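Local structure of N5-Carboxyaminoimidazole ribonucleotide synthetase (Staphylococcus aureus subsp. aureus, 3ORQ) at residues A[28-31]-A[32-35]; A[67-70]-A[71-75]; A[365-368]-A[369-372]. The protein catalyses the ATP-dependent carboxylation of 5-aminoimidazole ribonucleotide with bicarbonate to give N5-carboxyaminoimidazole ribonucleotide, a step of purine biosynthesis. All coordinates share one frame; numbering follows the deposited sequence.

Contact 1 (A[28-31]-A[32-35])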
ATOM      1  N   ALA A  28       3.481  -5.021   8.112  1.00  2.00           N
ATOM      2  CA  ALA A  28       2.128  -5.403   8.558  1.00  2.66           C
ATOM      3  C   ALA A  28       1.046  -4.926   7.575  1.00  3.26           C
ATOM      4  O   ALA A  28       0.039  -5.645   7.337  1.00  3.28           O
ATOM      5  CB  ALA A  28       1.831  -4.859   9.997  1.00  2.00           C
ATOM      6  N   GLN A  29       1.253  -3.733   6.990  1.00  2.00           N
ATOM      7  CA  GLN A  29       0.326  -3.252   5.946  1.00  2.00           C
ATOM      8  C   GLN A  29       0.320  -4.153   4.723  1.00  2.00           C
ATOM      9  O   GLN A  29      -0.751  -4.470   4.196  1.00  2.00           O
ATOM     10  CB  GLN A  29       0.592  -1.798   5.573  1.00  2.16           C
ATOM     11  CG  GLN A  29       0.245  -0.856   6.763  1.00  8.28           C
ATOM     12  CD  GLN A  29       0.173   0.628   6.365  1.00 11.30           C
ATOM     13  OE1 GLN A  29      -0.879   1.105   6.019  1.00  6.04           O
ATOM     14  NE2 GLN A  29       1.320   1.328   6.361  1.00 14.40           N
ATOM     15  N   SER A  30       1.493  -4.622   4.289  1.00  2.30           N
ATOM     16  CA  SER A  30       1.517  -5.604   3.203  1.00  2.74           C
ATOM     17  C   SER A  30       0.846  -6.919   3.606  1.00  2.00           C
ATOM     18  O   SER A  30       0.070  -7.499   2.834  1.00  2.00           O
ATOM     19  CB  SER A  30       2.944  -5.935   2.727  1.00  3.71           C
ATOM     20  OG  SER A  30       3.432  -4.847   1.978  1.00 11.35           O
ATOM     21  N   ALA A  31       1.182  -7.404   4.785  1.00  2.00           N
ATOM     22  CA  ALA A  31       0.621  -8.655   5.262  1.00  2.00           C
ATOM     23  C   ALA A  31      -0.903  -8.576   5.312  1.00  2.00           C
ATOM     24  O   ALA A  31      -1.574  -9.518   4.884  1.00  2.00           O
ATOM     25  CB  ALA A  31       1.176  -8.993   6.627  1.00  2.00           C
ATOM     26  N   GLN A  32      -1.469  -7.471   5.831  1.00  2.00           N
ATOM     27  CA  GLN A  32      -2.953  -7.386   5.927  1.00  2.00           C
ATOM     28  C   GLN A  32      -3.614  -7.288   4.550  1.00  2.00           C
ATOM     29  O   GLN A  32      -4.608  -7.964   4.262  1.00  2.00           O
ATOM     30  CB  GLN A  32      -3.366  -6.240   6.847  1.00  2.00           C
ATOM     31  CG  GLN A  32      -3.219  -6.634   8.340  1.00  2.00           C
ATOM     32  CD  GLN A  32      -4.209  -5.940   9.176  1.00  2.30           C
ATOM     33  OE1 GLN A  32      -5.417  -5.980   8.883  1.00  4.71           O
ATOM     34  NE2 GLN A  32      -3.742  -5.259  10.227  1.00  2.00           N
ATOM     35  N   LYS A  33      -3.044  -6.476   3.664  1.00  2.00           N
ATOM     36  CA  LYS A  33      -3.454  -6.475   2.264  1.00  2.00           C
ATOM     37  C   LYS A  33      -3.546  -7.915   1.627  1.00  2.00           C
ATOM     38  O   LYS A  33      -4.490  -8.204   0.930  1.00  2.00           O
ATOM     39  CB  LYS A  33      -2.457  -5.660   1.440  1.00  2.00           C
ATOM     40  CG  LYS A  33      -2.674  -5.800  -0.078  1.00  2.00           C
ATOM     41  CD  LYS A  33      -1.650  -4.971  -0.796  1.00  5.52           C
ATOM     42  CE  LYS A  33      -0.233  -5.529  -0.584  1.00  9.88           C
ATOM     43  NZ  LYS A  33       0.750  -4.772  -1.394  1.00  7.95           N
HETATM   44  N   MSE A  34      -2.542  -8.758   1.857  0.51  2.00           N
HETATM   45  CA  MSE A  34      -2.517 -10.141   1.341  0.51  2.00           C
HETATM   46  C   MSE A  34      -3.386 -11.114   2.137  0.51  2.00           C
HETATM   47  O   MSE A  34      -3.477 -12.295   1.789  0.51  2.33           O
HETATM   48  CB  MSE A  34      -1.074 -10.680   1.306  0.51  2.00           C
HETATM   49  CG  MSE A  34      -0.245 -10.106   0.178  0.51  2.00           C
HETATM   50 SE   MSE A  34       1.654 -10.592   0.261  0.51 19.14          SE
HETATM   51  CE  MSE A  34       2.222  -9.202  -1.004  0.51  2.00           C
ATOM     52  N   GLY A  35      -3.993 -10.642   3.219  1.00  2.00           N
ATOM     53  CA  GLY A  35      -4.912 -11.502   3.990  1.00  2.00           C
ATOM     54  C   GLY A  35      -4.270 -12.356   5.090  1.00  2.33           C
ATOM     55  O   GLY A  35      -4.856 -13.353   5.496  1.00  2.03           O
TER

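Contact 2 (A[67-70]-A[71-75])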
ATOM      1  N   LEU A  67       8.072 -13.355  24.178  1.00 11.18           N
ATOM      2  CA  LEU A  67       8.472 -13.884  22.868  1.00 11.27           C
ATOM      3  C   LEU A  67       7.818 -15.264  22.643  1.00 10.71           C
ATOM      4  O   LEU A  67       7.359 -15.559  21.536  1.00  9.32           O
ATOM      5  CB  LEU A  67       9.995 -13.928  22.691  1.00 11.70           C
ATOM      6  CG  LEU A  67      10.762 -12.594  22.652  1.00 11.80           C
ATOM      7  CD1 LEU A  67      12.265 -12.824  22.899  1.00  9.86           C
ATOM      8  CD2 LEU A  67      10.538 -11.818  21.334  1.00  8.68           C
ATOM      9  N   ASN A  68       7.715 -16.075  23.706  1.00  7.54           N
ATOM     10  CA  ASN A  68       7.002 -17.327  23.586  1.00  8.94           C
ATOM     11  C   ASN A  68       5.495 -17.223  23.316  1.00 10.48           C
ATOM     12  O   ASN A  68       4.953 -17.991  22.515  1.00  9.87           O
ATOM     13  CB  ASN A  68       7.302 -18.247  24.744  1.00  9.72           C
ATOM     14  CG  ASN A  68       8.458 -19.156  24.435  1.00 18.19           C
ATOM     15  OD1 ASN A  68       8.263 -20.244  23.861  1.00 24.39           O
ATOM     16  ND2 ASN A  68       9.689 -18.711  24.775  1.00 18.35           N
ATOM     17  N   GLN A  69       4.835 -16.283  23.992  1.00 10.38           N
ATOM     18  CA  GLN A  69       3.463 -15.949  23.670  1.00 12.11           C
ATOM     19  C   GLN A  69       3.314 -15.529  22.203  1.00 11.06           C
ATOM     20  O   GLN A  69       2.368 -15.927  21.533  1.00 11.77           O
ATOM     21  CB  GLN A  69       2.922 -14.877  24.621  1.00 13.73           C
ATOM     22  CG  GLN A  69       2.444 -15.464  25.965  1.00 21.77           C
ATOM     23  CD  GLN A  69       1.347 -16.548  25.781  1.00 28.09           C
ATOM     24  OE1 GLN A  69       1.617 -17.753  25.859  1.00 29.45           O
ATOM     25  NE2 GLN A  69       0.117 -16.107  25.519  1.00 30.01           N
ATOM     26  N   LEU A  70       4.265 -14.757  21.696  1.00  9.50           N
ATOM     27  CA  LEU A  70       4.258 -14.414  20.292  1.00  7.71           C
ATOM     28  C   LEU A  70       4.294 -15.675  19.417  1.00  7.69           C
ATOM     29  O   LEU A  70       3.494 -15.820  18.486  1.00  6.43           O
ATOM     30  CB  LEU A  70       5.406 -13.484  19.943  1.00  8.03           C
ATOM     31  CG  LEU A  70       5.427 -13.067  18.471  1.00  8.54           C
ATOM     32  CD1 LEU A  70       4.219 -12.181  18.149  1.00  6.57           C
ATOM     33  CD2 LEU A  70       6.676 -12.320  18.208  1.00  7.72           C
ATOM     34  N   GLY A  71       5.192 -16.604  19.741  1.00  7.73           N
ATOM     35  CA  GLY A  71       5.289 -17.853  19.005  1.00  8.07           C
ATOM     36  C   GLY A  71       4.055 -18.718  19.102  1.00  9.24           C
ATOM     37  O   GLY A  71       3.709 -19.387  18.135  1.00 10.19           O
ATOM     38  N   GLN A  72       3.397 -18.735  20.266  1.00  9.41           N
ATOM     39  CA  GLN A  72       2.168 -19.496  20.437  1.00 11.79           C
ATOM     40  C   GLN A  72       1.037 -18.973  19.529  1.00 12.04           C
ATOM     41  O   GLN A  72       0.144 -19.729  19.157  1.00 12.43           O
ATOM     42  CB  GLN A  72       1.693 -19.473  21.897  1.00 14.20           C
ATOM     43  CG  GLN A  72       2.427 -20.455  22.829  1.00 24.15           C
ATOM     44  CD  GLN A  72       2.083 -21.921  22.527  1.00 33.70           C
ATOM     45  OE1 GLN A  72       0.910 -22.317  22.578  1.00 39.20           O
ATOM     46  NE2 GLN A  72       3.107 -22.730  22.212  1.00 35.37           N
ATOM     47  N   LYS A  73       1.075 -17.686  19.190  1.00 10.51           N
ATOM     48  CA  LYS A  73      -0.014 -17.090  18.408  1.00 12.64           C
ATOM     49  C   LYS A  73       0.196 -17.125  16.900  1.00 12.56           C
ATOM     50  O   LYS A  73      -0.729 -16.844  16.143  1.00 15.95           O
ATOM     51  CB  LYS A  73      -0.208 -15.640  18.839  1.00 13.52           C
ATOM     52  CG  LYS A  73      -0.644 -15.482  20.281  1.00 17.18           C
ATOM     53  CD  LYS A  73      -0.610 -14.027  20.737  1.00 19.44           C
ATOM     54  CE  LYS A  73      -0.855 -13.920  22.226  1.00 20.11           C
ATOM     55  NZ  LYS A  73      -2.211 -14.426  22.536  1.00 22.02           N
ATOM     56  N   CYS A  74       1.396 -17.474  16.452  1.00 10.99           N
ATOM     57  CA  CYS A  74       1.799 -17.193  15.066  1.00 11.71           C
ATOM     58  C   CYS A  74       2.165 -18.456  14.332  1.00  9.89           C
ATOM     59  O   CYS A  74       2.601 -19.442  14.953  1.00  9.27           O
ATOM     60  CB  CYS A  74       3.024 -16.240  15.048  1.00 12.10           C
ATOM     61  SG  CYS A  74       2.635 -14.608  15.732  1.00 17.24           S
ATOM     62  N   ASP A  75       2.017 -18.421  13.013  1.00  7.30           N
ATOM     63  CA  ASP A  75       2.440 -19.557  12.185  1.00  7.37           C
ATOM     64  C   ASP A  75       3.839 -19.333  11.620  1.00  6.19           C
ATOM     65  O   ASP A  75       4.512 -20.284  11.190  1.00  6.97           O
ATOM     66  CB  ASP A  75       1.440 -19.765  11.053  1.00  6.60           C
ATOM     67  CG  ASP A  75       0.052 -20.018  11.567  1.00  6.33           C
ATOM     68  OD1 ASP A  75      -0.171 -21.078  12.178  1.00 12.21           O
ATOM     69  OD2 ASP A  75      -0.818 -19.159  11.410  1.00  4.58           O
TER

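Contact 3 (A[365-368]-A[369-372])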
ATOM      1  N   THR A 365      14.982  16.643 -10.456  1.00 19.13           N
ATOM      2  CA  THR A 365      14.341  16.390  -9.175  1.00 17.37           C
ATOM      3  C   THR A 365      15.353  16.461  -8.030  1.00 17.40           C
ATOM      4  O   THR A 365      15.055  17.024  -6.977  1.00 16.16           O
ATOM      5  CB  THR A 365      13.664  15.020  -9.121  1.00 17.34           C
ATOM      6  OG1 THR A 365      12.606  14.971 -10.090  1.00 17.74           O
ATOM      7  CG2 THR A 365      13.124  14.766  -7.704  1.00 13.47           C
ATOM      8  N   GLU A 366      16.543  15.898  -8.240  1.00 17.99           N
ATOM      9  CA  GLU A 366      17.591  15.955  -7.224  1.00 18.19           C
ATOM     10  C   GLU A 366      17.899  17.409  -6.840  1.00 19.10           C
ATOM     11  O   GLU A 366      18.001  17.725  -5.645  1.00 18.89           O
ATOM     12  CB  GLU A 366      18.877  15.257  -7.684  1.00 18.34           C
ATOM     13  CG  GLU A 366      19.932  15.249  -6.582  1.00 18.05           C
ATOM     14  CD  GLU A 366      21.246  14.660  -7.016  1.00 18.45           C
ATOM     15  OE1 GLU A 366      21.785  13.829  -6.262  1.00 19.67           O
ATOM     16  OE2 GLU A 366      21.755  15.036  -8.091  1.00 18.02           O
ATOM     17  N   GLN A 367      18.027  18.276  -7.848  1.00 18.56           N
ATOM     18  CA  GLN A 367      18.269  19.707  -7.609  1.00 19.93           C
ATOM     19  C   GLN A 367      17.138  20.306  -6.805  1.00 20.48           C
ATOM     20  O   GLN A 367      17.380  20.971  -5.803  1.00 21.43           O
ATOM     21  CB  GLN A 367      18.408  20.495  -8.930  1.00 19.77           C
ATOM     22  CG  GLN A 367      19.753  20.342  -9.618  1.00 21.63           C
ATOM     23  CD  GLN A 367      20.926  20.555  -8.656  1.00 23.16           C
ATOM     24  OE1 GLN A 367      21.718  19.651  -8.435  1.00 23.40           O
ATOM     25  NE2 GLN A 367      21.017  21.741  -8.068  1.00 24.51           N
ATOM     26  N   ASP A 368      15.911  20.058  -7.270  1.00 19.90           N
ATOM     27  CA  ASP A 368      14.688  20.538  -6.620  1.00 19.13           C
ATOM     28  C   ASP A 368      14.703  20.267  -5.125  1.00 17.67           C
ATOM     29  O   ASP A 368      14.383  21.154  -4.335  1.00 16.72           O
ATOM     30  CB  ASP A 368      13.442  19.886  -7.235  1.00 19.48           C
ATOM     31  CG  ASP A 368      13.206  20.291  -8.689  1.00 22.89           C
ATOM     32  OD1 ASP A 368      13.938  21.177  -9.188  1.00 20.38           O
ATOM     33  OD2 ASP A 368      12.272  19.713  -9.329  1.00 25.84           O
HETATM   34  N   MSE A 369      15.080  19.038  -4.764  1.00 17.46           N
HETATM   35  CA  MSE A 369      15.150  18.576  -3.376  1.00 18.12           C
HETATM   36  C   MSE A 369      16.306  19.235  -2.592  1.00 19.04           C
HETATM   37  O   MSE A 369      16.171  19.510  -1.397  1.00 22.05           O
HETATM   38  CB  MSE A 369      15.294  17.034  -3.320  1.00 17.94           C
HETATM   39  CG  MSE A 369      14.095  16.198  -3.863  1.00 15.91           C
HETATM   40 SE   MSE A 369      12.481  16.751  -2.958  0.82 18.87          SE
HETATM   41  CE  MSE A 369      11.668  17.863  -4.321  1.00 17.70           C
ATOM     42  N   TYR A 370      17.450  19.452  -3.229  1.00 18.79           N
ATOM     43  CA  TYR A 370      18.563  20.120  -2.535  1.00 21.68           C
ATOM     44  C   TYR A 370      18.123  21.498  -2.056  1.00 22.55           C
ATOM     45  O   TYR A 370      18.329  21.864  -0.904  1.00 21.14           O
ATOM     46  CB  TYR A 370      19.766  20.279  -3.439  1.00 23.07           C
ATOM     47  CG  TYR A 370      20.670  19.077  -3.511  1.00 23.44           C
ATOM     48  CD1 TYR A 370      20.974  18.339  -2.364  1.00 23.46           C
ATOM     49  CD2 TYR A 370      21.242  18.693  -4.723  1.00 22.84           C
ATOM     50  CE1 TYR A 370      21.815  17.236  -2.424  1.00 22.29           C
ATOM     51  CE2 TYR A 370      22.094  17.590  -4.797  1.00 23.54           C
ATOM     52  CZ  TYR A 370      22.375  16.870  -3.641  1.00 20.93           C
ATOM     53  OH  TYR A 370      23.212  15.794  -3.705  1.00 16.82           O
ATOM     54  N   ALA A 371      17.478  22.235  -2.955  1.00 23.61           N
ATOM     55  CA  ALA A 371      16.957  23.549  -2.644  1.00 24.57           C
ATOM     56  C   ALA A 371      15.867  23.459  -1.573  1.00 24.75           C
ATOM     57  O   ALA A 371      15.762  24.322  -0.714  1.00 25.86           O
ATOM     58  CB  ALA A 371      16.423  24.206  -3.904  1.00 24.16           C
ATOM     59  N   LYS A 372      15.067  22.404  -1.608  1.00 24.12           N
ATOM     60  CA  LYS A 372      13.970  22.302  -0.653  1.00 23.85           C
ATOM     61  C   LYS A 372      14.441  21.988   0.774  1.00 22.96           C
ATOM     62  O   LYS A 372      13.910  22.543   1.722  1.00 21.95           O
ATOM     63  CB  LYS A 372      12.906  21.309  -1.132  1.00 23.90           C
ATOM     64  CG  LYS A 372      11.517  21.748  -0.794  1.00 23.68           C
ATOM     65  CD  LYS A 372      10.947  22.704  -1.835  1.00 24.45           C
ATOM     66  CE  LYS A 372       9.853  23.550  -1.181  1.00 25.96           C
ATOM     67  NZ  LYS A 372       9.132  24.496  -2.097  1.00 24.10           N
TER

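Contact 1 (A[28-31]-A[32-35])
Gln32 meets Ala28 one turn back in the last part of helix 22-33, its N bonding to Ala28 O at 2.8 Å. The start of its side chain lies against the same oxygen, with Gln32 CG 3.5 Å from Ala28 O, while the amide continues outward, where NE2 bonds to Val52 O and to Tyr51 O of the second subunit. Lys33 N reaches Gln29 O at 3.1 Å. Because Lys33 CG stands anti to the backbone N (chi1 170°) and the chain bends at chi3, its aliphatic part passes alongside Ser30, with CE 4.0 Å from Ser30 O. NZ is thereby brought to Asp292, whose OD1 takes a salt bridge from Lys33 and a hydrogen bond with Ser30 OG, so one carboxylate oxygen ties together both residues. Selenomethionine Met34 continues the ladder, its N bonding to Ser30 O at 3.1 Å. Gly35 then turns to positive phi (88°) and closes a Schellman motif, its N bonding to Gln32 O at 2.9 Å. The helix forms the crossover of a beta-alpha-beta unit: Ala28 and Ala31 rest on strands 14-18 and 37-42, Ser30 and Met34 face helix 290-298, and Gln29 and Gln32 meet the second subunit.

Contact 2 (A[67-70]-A[71-75])
Gln72 and Asn68 make the shortest polar link of this turn, Gln72 N to Asn68 O at 2.8 Å, and beside it Gly71 N bonds to Leu67 O at 3.0 Å. Both are regular i to i+4 helix bonds. At Lys73 the pattern changes: its N bonds to Leu70 O at 3.1 Å, three residues back, arriving from above the carbonyl plane, and makes a further, weak bond to Gln69 O. One N-H is thus shared between two carbonyl oxygens, neither of which it approaches in a straight line.

Gln69 O is also lined by carbon. Lys73 CG stands beside its own backbone N (chi1 -64°), which lays the methylene chain across that carbonyl, with CG only 3.3 Å from Gln69 O. At the far end of the chain NZ forms a salt bridge with Glu55. The Gln69 side chain crosses that of Lys73 at an angle, NE2 lying 4.1 Å from Lys73 CE. On the neighbouring flank Gln69 OE1 comes to 4.1 Å from Gln72 CG, the two amide planes being 23° apart.

The apolar side belongs to Leu70 and Cys74. The CD1 branch of Leu70 meets Cys74 SG at 3.8 Å, and both residues face Val39 of strand 37-42. Leu67 packs there too, on Leu41, while Asn68 bonds to Tyr96. The chemistry is that of an amphipathic helix: the leucines, and Cys74 just beyond the helix end, are turned to the sheet, whereas glutamine amides and a lysine line the outer flank, joined across it by loose van der Waals contacts.

Contact 3 (A[365-368]-A[369-372])
Glu366 and Tyr370 lie side by side and point the same way, and the carboxylate at the end of Glu366 is firmly gripped: OE1 takes salt bridges from both Lys224 and Arg230. The two positive charges probably favour the ionised form of this buried acid. Tyr370 OH stands 3.5 Å from Glu366 OE1 but finds its main partner in Glu216, with a weak additional bond to Lys224, so the same lysine serves both side chains.

The torsions explain the alignment. Glu366 CG is anti to the backbone N (chi1 -176°) and the chain stays extended, running beside the ring, with CG 3.7 Å from Tyr370 CE2 and the carboxylate beyond it, near OH. Carboxylate and ring planes are inclined to each other by 26°. Gln367 approaches the ring differently: bent at chi2, it brings OE1 to the edge, in the ring plane, 3.9 Å from Tyr370 CD2, with its amide turned steeply to the ring.

Beneath these side chains the backbone ladder is unbroken. Tyr370 N bonds to Glu366 O and Met369 N to Thr365 O, both at 3.0 Å; Ala371 N bonds to Gln367 O and Lys372 N to Asp368 O. Selenomethionine Met369 folds back so that its CE lies 4.0 Å from Asp368 CB, while CG rests 3.4 Å from Thr365 O.

In the fold, helix 362-372 follows strand 351-358 and packs with Thr365 and Met369 on Val314 of strand 313-319. Met369 also touches Met316 of that strand and, with Lys372, Trp336, while Lys372 reaches Glu329 through a salt bridge.

In the fold
All three contacts illustrate how a short helix segment divides its residues between a sheet and other partners. Contacts 1 and 2 belong to the preATP-grasp domain, where they pack on opposite faces of one parallel sheet, using alternate residues of strands 14-18 and 37-42; their centres are about 18 Å apart. Contact 1 also meets the second subunit, whereas contact 2 does not. Contact 3 lies beyond the chain's centre from contact 2, about 46 Å between centres, and packs on the large antiparallel sheet. It alone approaches the nucleotide: the Tyr370 side chain is about 13 Å from bound ADP and about 10 Å from that of His217, a probable ATP-binding residue.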